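Fumarylacetoacetate hydrolase (Burkholderia xenovorans, PDB 5TI1) probably hydrolyses fumarylacetoacetate to fumarate and acetoacetate, the last step of phenylalanine and tyrosine breakdown, using a bound magnesium ion. Local coordinates at residues B[298-303]-B[318-323]. Residues are numbered along the deposited sequence; the frame is centred on the assembly and turned at random.
Sequences PFRVAQ and GEHAFD
A short antiparallel strand pairing joins 300-301 to the start of strand 321-331, adding a small strand to a mixed sheet of the FAH-family C-terminal domain, away from the metal site. V301 and A321 form the hydrogen-bonded pair: V301 N gives a nearly straight bond to A321 O at 2.7 Å, and A321 N returns a more bent one to V301 O. Two residues along, past the non-hydrogen-bonded pair R300-F322, D323 N donates to F299 O at 2.9 Å.

R300 and F322 share a face of the sheet. With R300 CG anti to the backbone N (chi1 174°), CB rests against F322 CE2, and CG and CD run along the carbonyl of E319, CD coming to 3.2 Å from E319 O. A bend at chi3 (-56°) then turns the guanidinium so that its CZ lies 3.8 Å from F322 CZ, which sits over one face, toward the rim, the two planes 61° apart. NH1 donates to E319 O at 2.9 Å, in the guanidinium plane and on a carbonyl lone pair, while NH2 makes salt bridges to E297 and E249. E249 is also hydrogen-bonded to H320 ND1, so arginine and histidine share one carboxylate.

Beyond the paired residues, the bent Q303 side chain uses both amide atoms on backbone: OE1 takes H320 N at 2.6 Å from above its carbonyl plane, and NE2 donates to G318 O at 3.1 Å, within the amide plane.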
loop_
_atom_site.group_PDB
_atom_site.type_symbol
_atom_site.label_atom_id
_atom_site.label_comp_id
_atom_site.label_asym_id
_atom_site.label_seq_id
_atom_site.Cartn_x
_atom_site.Cartn_y
_atom_site.Cartn_z
ATOM N N PRO B 298 22.380 6.825 20.946
ATOM C CA PRO B 298 23.833 6.733 21.193
ATOM C C PRO B 298 24.644 6.282 19.991
ATOM O O PRO B 298 25.876 6.318 20.060
ATOM C CB PRO B 298 23.941 5.706 22.333
ATOM C CG PRO B 298 22.610 5.732 22.994
ATOM C CD PRO B 298 21.623 5.982 21.894
ATOM N N PHE B 299 24.008 5.860 18.898
ATOM C CA PHE B 299 24.737 5.346 17.746
ATOM C C PHE B 299 24.566 6.230 16.518
ATOM O O PHE B 299 24.977 5.841 15.422
ATOM C CB PHE B 299 24.315 3.891 17.487
ATOM C CG PHE B 299 24.384 3.048 18.725
ATOM C CD1 PHE B 299 25.593 2.511 19.143
ATOM C CD2 PHE B 299 23.261 2.857 19.513
ATOM C CE1 PHE B 299 25.679 1.761 20.306
ATOM C CE2 PHE B 299 23.339 2.110 20.682
ATOM C CZ PHE B 299 24.556 1.564 21.077
ATOM N N ARG B 300 24.015 7.432 16.692
ATOM C CA ARG B 300 23.935 8.409 15.614
ATOM C C ARG B 300 25.333 8.858 15.192
ATOM O O ARG B 300 26.204 9.107 16.031
ATOM C CB ARG B 300 23.094 9.607 16.066
ATOM C CG ARG B 300 23.048 10.771 15.095
ATOM C CD ARG B 300 22.391 11.986 15.745
ATOM N NE ARG B 300 21.052 11.685 16.256
ATOM C CZ ARG B 300 19.940 11.720 15.524
ATOM N NH1 ARG B 300 19.992 12.037 14.237
ATOM N NH2 ARG B 300 18.771 11.438 16.079
ATOM N N VAL B 301 25.555 8.938 13.878
ATOM C CA VAL B 301 26.856 9.263 13.306
ATOM C C VAL B 301 26.649 10.105 12.054
ATOM O O VAL B 301 25.532 10.262 11.548
ATOM C CB VAL B 301 27.690 8.008 12.959
ATOM C CG1 VAL B 301 28.126 7.272 14.219
ATOM C CG2 VAL B 301 26.908 7.093 12.025
ATOM N N ALA B 302 27.757 10.641 11.551
ATOM C CA ALA B 302 27.724 11.501 10.377
ATOM C C ALA B 302 27.441 10.694 9.113
ATOM O O ALA B 302 28.129 9.711 8.817
ATOM C CB ALA B 302 29.045 12.249 10.239
ATOM N N GLN B 303 26.425 11.126 8.369
ATOM C CA GLN B 303 26.053 10.514 7.105
ATOM C C GLN B 303 27.081 10.848 6.021
ATOM O O GLN B 303 27.870 11.778 6.168
ATOM C CB GLN B 303 24.655 10.992 6.689
ATOM C CG GLN B 303 24.534 12.513 6.423
ATOM C CD GLN B 303 24.325 13.345 7.685
ATOM O OE1 GLN B 303 24.377 12.834 8.801
ATOM N NE2 GLN B 303 24.072 14.638 7.504
ATOM N N GLY B 318 23.664 18.790 10.962
ATOM C CA GLY B 318 23.918 17.796 11.973
ATOM C C GLY B 318 24.043 16.397 11.396
ATOM O O GLY B 318 24.128 16.181 10.182
ATOM N N GLU B 319 24.055 15.430 12.307
ATOM C CA GLU B 319 24.286 14.032 11.974
ATOM C C GLU B 319 22.964 13.272 11.935
ATOM O O GLU B 319 22.151 13.368 12.860
ATOM C CB GLU B 319 25.239 13.386 12.981
ATOM C CG GLU B 319 26.621 14.006 13.006
ATOM C CD GLU B 319 27.489 13.433 14.109
ATOM O OE1 GLU B 319 26.973 12.633 14.920
ATOM O OE2 GLU B 319 28.684 13.787 14.167
ATOM N N HIS B 320 22.762 12.500 10.874
ATOM C CA HIS B 320 21.498 11.796 10.723
ATOM C C HIS B 320 21.665 10.356 10.261
ATOM O O HIS B 320 20.672 9.744 9.841
ATOM C CB HIS B 320 20.599 12.572 9.771
ATOM C CG HIS B 320 20.153 13.887 10.329
ATOM N ND1 HIS B 320 19.040 14.014 11.133
ATOM C CD2 HIS B 320 20.691 15.125 10.232
ATOM C CE1 HIS B 320 18.895 15.280 11.481
ATOM N NE2 HIS B 320 19.890 15.973 10.954
ATOM N N ALA B 321 22.872 9.805 10.322
ATOM C CA ALA B 321 23.130 8.401 10.044
ATOM C C ALA B 321 23.224 7.630 11.352
ATOM O O ALA B 321 23.353 8.209 12.435
ATOM C CB ALA B 321 24.417 8.220 9.233
ATOM N N PHE B 322 23.147 6.306 11.242
ATOM C CA PHE B 322 23.169 5.445 12.411
ATOM C C PHE B 322 24.106 4.273 12.162
ATOM O O PHE B 322 24.104 3.671 11.084
ATOM C CB PHE B 322 21.762 4.974 12.777
ATOM C CG PHE B 322 20.896 6.076 13.327
ATOM C CD1 PHE B 322 20.188 6.909 12.476
ATOM C CD2 PHE B 322 20.825 6.306 14.692
ATOM C CE1 PHE B 322 19.406 7.942 12.980
ATOM C CE2 PHE B 322 20.044 7.344 15.204
ATOM C CZ PHE B 322 19.342 8.163 14.347
ATOM N N ASP B 323 24.920 3.981 13.172
ATOM C CA ASP B 323 25.975 2.970 13.108
ATOM C C ASP B 323 25.361 1.628 13.495
ATOM O O ASP B 323 25.346 1.240 14.664
ATOM C CB ASP B 323 27.120 3.382 14.025
ATOM C CG ASP B 323 28.299 2.439 13.968
ATOM O OD1 ASP B 323 28.258 1.425 13.238
ATOM O OD2 ASP B 323 29.283 2.724 14.677
#